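Side-chain contacts in kinase-associated protein B (Bacillus cereus, PDB 1Y71), which is of unknown function but probably acts in association with a kinase and belongs to a family of the SH3 clan: residues I13-Y18 and K22-V27; V39-K44 and T92-L97. One frame throughout, in Å; residues are numbered along the deposited sequence.

Contact 1: residues I13-Y18 and K22-V27; sequences IVTGIY and KYIGEV
Val14 and Tyr23 each lie across from a glycine in the beta hairpin formed by strands 13-18 and 21-31, within the antiparallel sheet of this SH3-clan protein. They illustrate how bulky side chains share a sheet face with residues that have none. Val14 pairs with Gly25 and Gly16 with Tyr23, both as hydrogen-bonded pairs. Val14 N reaches Gly25 O at 2.9 Å; Tyr23 N meets Gly16 O at 2.8 Å. Val14 meets no side chain at Gly25; its CG1 instead lies 3.8 Å from CG2 of Val27, two residues further on, and the two side chains cross at about a right angle. Tyr23 has CG anti to its carbonyl carbon (chi1 -55°), bringing the ring edge past Gly16 O towards Tyr18 O.

On the other face, Ile13, Thr15 and Ile17 oppose Glu26, Ile24 and Lys22. The extended chain of Lys22 runs back over the first strand: Lys22 CG sits 4.0 Å from Ile17 CG1, and Lys22 CE is equally close to the CB and OG1 of Thr15.

Further out, Val81 and Lys82 cover Val14 and Thr15. Glu26 OE2 comes close to Glu26 OE2 of the second subunit, which would tend to raise the pKa, while a long, weak ion pair of OE1 with Lys38 would act the other way. The Tyr23 hydroxyl is hydrogen-bonded to Leu68 N. A water in the ring plane completes the arrangement, 2.5 Å from Tyr23 OH and donating to Tyr18 O at 2.7 Å.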
ATOM      1  N   ILE B  13      -6.950   1.937  -8.850  1.00 20.91           N
ATOM      2  CA  ILE B  13      -5.836   2.578  -8.132  1.00 21.31           C
ATOM      3  C   ILE B  13      -5.317   3.772  -8.927  1.00 21.18           C
ATOM      4  O   ILE B  13      -5.017   3.651 -10.127  1.00 20.70           O
ATOM      5  CB  ILE B  13      -4.681   1.594  -7.816  1.00 20.53           C
ATOM      6  CG1 ILE B  13      -5.229   0.359  -7.094  1.00 24.37           C
ATOM      7  CG2 ILE B  13      -3.611   2.281  -6.964  1.00 20.78           C
ATOM      8  CD1 ILE B  13      -6.054   0.708  -5.817  1.00 26.46           C
ATOM      9  N   VAL B  14      -5.244   4.926  -8.263  1.00 20.20           N
ATOM     10  CA  VAL B  14      -4.916   6.201  -8.932  1.00 21.26           C
ATOM     11  C   VAL B  14      -4.007   7.059  -8.053  1.00 20.21           C
ATOM     12  O   VAL B  14      -3.782   6.729  -6.912  1.00 19.45           O
ATOM     13  CB  VAL B  14      -6.207   6.993  -9.243  1.00 20.77           C
ATOM     14  CG1 VAL B  14      -7.104   6.215 -10.263  1.00 21.99           C
ATOM     15  CG2 VAL B  14      -6.972   7.314  -7.918  1.00 22.79           C
ATOM     16  N   THR B  15      -3.432   8.122  -8.615  1.00 21.34           N
ATOM     17  CA  THR B  15      -2.841   9.177  -7.828  1.00 21.84           C
ATOM     18  C   THR B  15      -3.844  10.340  -7.886  1.00 22.74           C
ATOM     19  O   THR B  15      -4.628  10.448  -8.848  1.00 24.29           O
ATOM     20  CB  THR B  15      -1.468   9.653  -8.398  1.00 22.25           C
ATOM     21  OG1 THR B  15      -1.666  10.087  -9.736  1.00 22.01           O
ATOM     22  CG2 THR B  15      -0.401   8.526  -8.418  1.00 20.59           C
ATOM     23  N   GLY B  16      -3.839  11.188  -6.853  1.00 23.44           N
ATOM     24  CA  GLY B  16      -4.731  12.345  -6.762  1.00 22.16           C
ATOM     25  C   GLY B  16      -3.968  13.501  -6.132  1.00 22.62           C
ATOM     26  O   GLY B  16      -3.180  13.318  -5.185  1.00 22.03           O
ATOM     27  N   ILE B  17      -4.215  14.693  -6.652  1.00 22.11           N
ATOM     28  CA  ILE B  17      -3.607  15.900  -6.135  1.00 22.70           C
ATOM     29  C   ILE B  17      -4.718  16.656  -5.450  1.00 22.75           C
ATOM     30  O   ILE B  17      -5.783  16.861  -6.060  1.00 22.42           O
ATOM     31  CB  ILE B  17      -3.001  16.767  -7.262  1.00 22.29           C
ATOM     32  CG1 ILE B  17      -1.811  16.036  -7.894  1.00 23.39           C
ATOM     33  CG2 ILE B  17      -2.535  18.146  -6.654  1.00 24.00           C
ATOM     34  CD1 ILE B  17      -1.317  16.682  -9.236  1.00 24.68           C
ATOM     35  N   TYR B  18      -4.494  17.016  -4.186  1.00 22.25           N
ATOM     36  CA  TYR B  18      -5.494  17.694  -3.384  1.00 23.47           C
ATOM     37  C   TYR B  18      -4.780  18.681  -2.479  1.00 23.49           C
ATOM     38  O   TYR B  18      -3.919  18.279  -1.679  1.00 22.82           O
ATOM     39  CB  TYR B  18      -6.256  16.686  -2.507  1.00 23.99           C
ATOM     40  CG  TYR B  18      -7.331  17.316  -1.648  1.00 25.15           C
ATOM     41  CD1 TYR B  18      -8.607  17.601  -2.180  1.00 25.33           C
ATOM     42  CD2 TYR B  18      -7.079  17.638  -0.309  1.00 22.66           C
ATOM     43  CE1 TYR B  18      -9.601  18.197  -1.400  1.00 28.96           C
ATOM     44  CE2 TYR B  18      -8.061  18.218   0.482  1.00 26.43           C
ATOM     45  CZ  TYR B  18      -9.315  18.496  -0.060  1.00 27.78           C
ATOM     46  OH  TYR B  18     -10.303  19.057   0.728  1.00 29.86           O
ATOM     47  N   LYS B  22      -0.059  15.231  -2.820  1.00 20.02           N
ATOM     48  CA  LYS B  22      -0.272  14.196  -3.838  1.00 21.03           C
ATOM     49  C   LYS B  22      -0.316  12.846  -3.160  1.00 20.83           C
ATOM     50  O   LYS B  22       0.556  12.540  -2.322  1.00 21.48           O
ATOM     51  CB  LYS B  22       0.834  14.217  -4.905  1.00 21.28           C
ATOM     52  CG  LYS B  22       0.468  13.342  -6.103  1.00 21.67           C
ATOM     53  CD  LYS B  22       1.512  13.475  -7.285  1.00 24.18           C
ATOM     54  CE  LYS B  22       0.965  12.850  -8.559  1.00 25.54           C
ATOM     55  NZ  LYS B  22       1.973  13.001  -9.665  1.00 30.75           N
ATOM     56  N   TYR B  23      -1.326  12.047  -3.525  1.00 20.58           N
ATOM     57  CA  TYR B  23      -1.644  10.786  -2.850  1.00 20.35           C
ATOM     58  C   TYR B  23      -1.837   9.626  -3.823  1.00 20.56           C
ATOM     59  O   TYR B  23      -2.212   9.820  -4.978  1.00 21.83           O
ATOM     60  CB  TYR B  23      -2.967  10.961  -2.021  1.00 18.83           C
ATOM     61  CG  TYR B  23      -2.879  12.122  -1.041  1.00 18.85           C
ATOM     62  CD1 TYR B  23      -2.349  11.936   0.216  1.00 17.13           C
ATOM     63  CD2 TYR B  23      -3.212  13.431  -1.430  1.00 17.21           C
ATOM     64  CE1 TYR B  23      -2.222  13.002   1.105  1.00 21.31           C
ATOM     65  CE2 TYR B  23      -3.084  14.498  -0.555  1.00 19.63           C
ATOM     66  CZ  TYR B  23      -2.599  14.280   0.714  1.00 18.39           C
ATOM     67  OH  TYR B  23      -2.446  15.329   1.599  1.00 19.82           O
ATOM     68  N   ILE B  24      -1.596   8.414  -3.338  1.00 19.76           N
ATOM     69  CA  ILE B  24      -2.076   7.202  -4.021  1.00 20.25           C
ATOM     70  C   ILE B  24      -3.349   6.817  -3.316  1.00 19.47           C
ATOM     71  O   ILE B  24      -3.424   6.841  -2.062  1.00 19.13           O
ATOM     72  CB  ILE B  24      -1.024   6.065  -3.961  1.00 18.69           C
ATOM     73  CG1 ILE B  24       0.189   6.490  -4.784  1.00 18.68           C
ATOM     74  CG2 ILE B  24      -1.637   4.674  -4.349  1.00 20.90           C
ATOM     75  CD1 ILE B  24       1.494   5.786  -4.428  1.00 18.37           C
ATOM     76  N   GLY B  25      -4.358   6.460  -4.098  1.00 20.98           N
ATOM     77  CA  GLY B  25      -5.650   6.072  -3.511  1.00 20.36           C
ATOM     78  C   GLY B  25      -6.473   5.171  -4.392  1.00 22.26           C
ATOM     79  O   GLY B  25      -6.021   4.695  -5.430  1.00 21.19           O
ATOM     80  N   GLU B  26      -7.696   4.934  -3.964  1.00 21.19           N
ATOM     81  CA  GLU B  26      -8.594   4.072  -4.708  1.00 22.29           C
ATOM     82  C   GLU B  26      -9.878   4.832  -5.057  1.00 21.28           C
ATOM     83  O   GLU B  26     -10.449   5.502  -4.203  1.00 21.61           O
ATOM     84  CB  GLU B  26      -8.878   2.810  -3.869  1.00 21.95           C
ATOM     85  CG  GLU B  26      -9.807   1.829  -4.535  1.00 25.59           C
ATOM     86  CD  GLU B  26     -10.337   0.792  -3.582  1.00 28.19           C
ATOM     87  OE1 GLU B  26     -10.123   0.904  -2.349  1.00 25.84           O
ATOM     88  OE2 GLU B  26     -10.996  -0.137  -4.086  1.00 30.01           O
ATOM     89  N   VAL B  27     -10.292   4.787  -6.315  1.00 20.70           N
ATOM     90  CA  VAL B  27     -11.555   5.416  -6.703  1.00 21.94           C
ATOM     91  C   VAL B  27     -12.699   4.648  -6.032  1.00 23.41           C
ATOM     92  O   VAL B  27     -12.803   3.432  -6.189  1.00 24.11           O
ATOM     93  CB  VAL B  27     -11.720   5.467  -8.242  1.00 21.34           C
ATOM     94  CG1 VAL B  27     -13.139   5.940  -8.648  1.00 21.57           C
ATOM     95  CG2 VAL B  27     -10.629   6.368  -8.863  1.00 20.76           C
TER
HETATM   96  O   HOH W   1      -3.265  17.609   0.873  1.00 25.07           O

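Contact 2: residues V39-K44 and T92-L97; sequences VLAVLK and TESLKL
The end of strand 34-42, just after a classic beta bulge in which Leu40 and Ala41 both face Ile24, meets the first turns of helix 91-104. It is an instructive case in which one serine hydroxyl makes the direct hydrogen bond between strand and helix. The short axes approach to 6.4 Å, with the CA atoms of Val42 and Ser94 nearest each other across the segments.

Val42 N donates to Ser94 OG at 2.8 Å, and the bond is almost straight at 169°. The hydroxyl is set by a chi1 of 72°, which places OG between the serine's own backbone N and carbonyl carbon, folded back against the helix. There it is also hydrogen-bonded to Tyr91 O one turn earlier, with a weaker bond to Asp90 O. The same oxygen thus accepts a hydrogen bond from the strand N-H while bonding to carbonyls at the start of the helix. Ala41 flanks it, its CB 3.7 Å from Ser94 OG, and Pro89 touches the alanine.

A second bridge runs through water. One molecule donates to Val42 O at 2.6 Å and to Ser94 O at 2.8 Å, so both backbone polar groups of Val42 are linked to Ser94, one directly and the other by way of solvent. Beside this polar patch the valine side chain points towards the helix. Val42 CG2 is anti to the carbonyl carbon and comes within 4.2 Å of Leu95 CD1, while Tyr91, Ala98 and Tyr23 add further apolar neighbours.

The N-H and C=O of Val42, within a buried interface, are thus both satisfied from the helix side, by a hydroxyl and a water, while Val42 and Leu95, with Ala41 beside the hydroxyl, supply the apolar part.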
ATOM      1  N   VAL B  39      -7.823   7.524   0.320  1.00 19.14           N
ATOM      2  CA  VAL B  39      -6.367   7.710   0.417  1.00 18.16           C
ATOM      3  C   VAL B  39      -5.701   6.448   0.983  1.00 18.18           C
ATOM      4  O   VAL B  39      -6.098   5.921   2.036  1.00 16.69           O
ATOM      5  CB  VAL B  39      -6.007   8.947   1.281  1.00 18.57           C
ATOM      6  CG1 VAL B  39      -4.493   9.047   1.546  1.00 15.26           C
ATOM      7  CG2 VAL B  39      -6.505  10.202   0.640  1.00 16.90           C
ATOM      8  N   LEU B  40      -4.680   5.966   0.275  1.00 16.51           N
ATOM      9  CA  LEU B  40      -3.906   4.810   0.751  1.00 17.58           C
ATOM     10  C   LEU B  40      -2.450   5.108   1.114  1.00 18.40           C
ATOM     11  O   LEU B  40      -1.843   4.401   1.943  1.00 18.34           O
ATOM     12  CB  LEU B  40      -3.954   3.681  -0.283  1.00 16.76           C
ATOM     13  CG  LEU B  40      -5.349   3.170  -0.615  1.00 19.46           C
ATOM     14  CD1 LEU B  40      -5.298   2.225  -1.843  1.00 18.38           C
ATOM     15  CD2 LEU B  40      -6.086   2.489   0.589  1.00 21.05           C
ATOM     16  N   ALA B  41      -1.870   6.111   0.448  1.00 18.34           N
ATOM     17  CA  ALA B  41      -0.480   6.466   0.671  1.00 19.13           C
ATOM     18  C   ALA B  41      -0.252   7.913   0.289  1.00 19.79           C
ATOM     19  O   ALA B  41      -1.029   8.478  -0.485  1.00 20.32           O
ATOM     20  CB  ALA B  41       0.443   5.565  -0.119  1.00 18.16           C
ATOM     21  N   VAL B  42       0.818   8.491   0.835  1.00 20.73           N
ATOM     22  CA  VAL B  42       1.235   9.854   0.529  1.00 22.11           C
ATOM     23  C   VAL B  42       2.477   9.875  -0.369  1.00 22.10           C
ATOM     24  O   VAL B  42       3.484   9.275  -0.041  1.00 22.42           O
ATOM     25  CB  VAL B  42       1.538  10.669   1.804  1.00 23.11           C
ATOM     26  CG1 VAL B  42       1.807  12.179   1.432  1.00 23.63           C
ATOM     27  CG2 VAL B  42       0.390  10.540   2.828  1.00 21.36           C
ATOM     28  N   LEU B  43       2.385  10.583  -1.495  1.00 21.81           N
ATOM     29  CA  LEU B  43       3.526  10.816  -2.390  1.00 22.08           C
ATOM     30  C   LEU B  43       4.162  12.193  -2.180  1.00 22.25           C
ATOM     31  O   LEU B  43       5.396  12.351  -2.298  1.00 21.65           O
ATOM     32  CB  LEU B  43       3.115  10.695  -3.877  1.00 21.74           C
ATOM     33  CG  LEU B  43       2.796   9.321  -4.440  1.00 22.03           C
ATOM     34  CD1 LEU B  43       2.280   9.455  -5.881  1.00 22.26           C
ATOM     35  CD2 LEU B  43       3.982   8.356  -4.354  1.00 25.53           C
ATOM     36  N   LYS B  44       3.330  13.188  -1.897  1.00 21.44           N
ATOM     37  CA  LYS B  44       3.853  14.532  -1.650  1.00 21.05           C
ATOM     38  C   LYS B  44       3.067  15.168  -0.537  1.00 21.19           C
ATOM     39  O   LYS B  44       1.829  15.194  -0.586  1.00 21.40           O
ATOM     40  CB  LYS B  44       3.808  15.398  -2.925  1.00 19.75           C
ATOM     41  CG  LYS B  44       4.190  16.867  -2.663  1.00 21.17           C
ATOM     42  CD  LYS B  44       3.829  17.706  -3.874  1.00 24.23           C
ATOM     43  CE  LYS B  44       4.460  19.087  -3.795  1.00 29.93           C
ATOM     44  NZ  LYS B  44       3.460  20.150  -3.489  1.00 27.72           N
ATOM     45  N   THR B  92       1.921   4.951   6.512  1.00 19.16           N
ATOM     46  CA  THR B  92       2.761   5.610   7.513  1.00 18.88           C
ATOM     47  C   THR B  92       4.191   5.848   7.047  1.00 18.87           C
ATOM     48  O   THR B  92       4.727   6.969   7.182  1.00 15.92           O
ATOM     49  CB  THR B  92       2.706   4.832   8.866  1.00 19.51           C
ATOM     50  OG1 THR B  92       1.377   4.943   9.364  1.00 20.19           O
ATOM     51  CG2 THR B  92       3.694   5.389   9.905  1.00 21.94           C
ATOM     52  N   GLU B  93       4.804   4.824   6.454  1.00 19.49           N
ATOM     53  CA  GLU B  93       6.133   5.013   5.908  1.00 21.10           C
ATOM     54  C   GLU B  93       6.157   6.040   4.746  1.00 19.65           C
ATOM     55  O   GLU B  93       7.128   6.803   4.614  1.00 17.80           O
ATOM     56  CB  GLU B  93       6.750   3.692   5.484  1.00 22.34           C
ATOM     57  CG  GLU B  93       8.269   3.626   5.735  1.00 32.08           C
ATOM     58  CD  GLU B  93       8.709   3.860   7.211  1.00 39.04           C
ATOM     59  OE1 GLU B  93       7.960   3.504   8.169  1.00 45.29           O
ATOM     60  OE2 GLU B  93       9.825   4.393   7.404  1.00 41.62           O
ATOM     61  N   SER B  94       5.112   6.049   3.920  1.00 19.98           N
ATOM     62  CA  SER B  94       5.043   7.008   2.812  1.00 19.45           C
ATOM     63  C   SER B  94       4.955   8.453   3.349  1.00 20.07           C
ATOM     64  O   SER B  94       5.560   9.391   2.786  1.00 19.81           O
ATOM     65  CB  SER B  94       3.866   6.693   1.863  1.00 20.28           C
ATOM     66  OG  SER B  94       2.606   6.994   2.453  1.00 19.83           O
ATOM     67  N   LEU B  95       4.175   8.637   4.417  1.00 19.18           N
ATOM     68  CA  LEU B  95       4.032   9.949   5.065  1.00 19.96           C
ATOM     69  C   LEU B  95       5.353  10.413   5.641  1.00 20.13           C
ATOM     70  O   LEU B  95       5.750  11.605   5.485  1.00 19.23           O
ATOM     71  CB  LEU B  95       2.949   9.901   6.145  1.00 19.55           C
ATOM     72  CG  LEU B  95       2.660  11.142   7.025  1.00 20.13           C
ATOM     73  CD1 LEU B  95       2.299  12.345   6.125  1.00 20.69           C
ATOM     74  CD2 LEU B  95       1.517  10.863   8.083  1.00 21.06           C
ATOM     75  N   LYS B  96       6.036   9.487   6.327  1.00 20.96           N
ATOM     76  CA  LYS B  96       7.368   9.770   6.867  1.00 23.01           C
ATOM     77  C   LYS B  96       8.317  10.222   5.737  1.00 22.51           C
ATOM     78  O   LYS B  96       9.005  11.248   5.854  1.00 21.18           O
ATOM     79  CB  LYS B  96       7.921   8.545   7.625  1.00 23.29           C
ATOM     80  CG  LYS B  96       9.166   8.851   8.473  1.00 27.00           C
ATOM     81  CD  LYS B  96       9.716   7.544   9.156  1.00 26.06           C
ATOM     82  CE  LYS B  96      11.115   7.800   9.832  1.00 31.94           C
ATOM     83  NZ  LYS B  96      12.182   8.174   8.810  1.00 36.91           N
ATOM     84  N   LEU B  97       8.345   9.453   4.656  1.00 22.54           N
ATOM     85  CA  LEU B  97       9.156   9.787   3.475  1.00 23.10           C
ATOM     86  C   LEU B  97       8.788  11.115   2.836  1.00 22.35           C
ATOM     87  O   LEU B  97       9.663  11.984   2.658  1.00 23.67           O
ATOM     88  CB  LEU B  97       9.089   8.676   2.427  1.00 23.18           C
ATOM     89  CG  LEU B  97       9.896   8.878   1.134  1.00 27.05           C
ATOM     90  CD1 LEU B  97      11.413   8.843   1.421  1.00 30.14           C
ATOM     91  CD2 LEU B  97       9.546   7.838   0.059  1.00 26.87           C
TER
HETATM   92  O   HOH W   2       6.085   8.886   0.133  1.00 21.25           O

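From the N terminus, contact 1 comes first and closes only the tight turn between strands 13-18 and 21-31. Contact 2 follows in series, closing a much longer excursion that holds strands 73-77 and 81-83 and an unmodelled part, 50-61. The two neither nest nor cross, yet they meet through the sheet: strand 21-31 lies beside strand 34-42, with probable hydrogen bonds from Leu40 N to Ile24 O and from Leu43 N to Lys22 O. Strand 81-83 returns from the long excursion to flank strand 13-18. Together the contacts link the hairpin, the adjoining strand 34-42 of the same sheet and helix 91-104, and each also touches the second subunit.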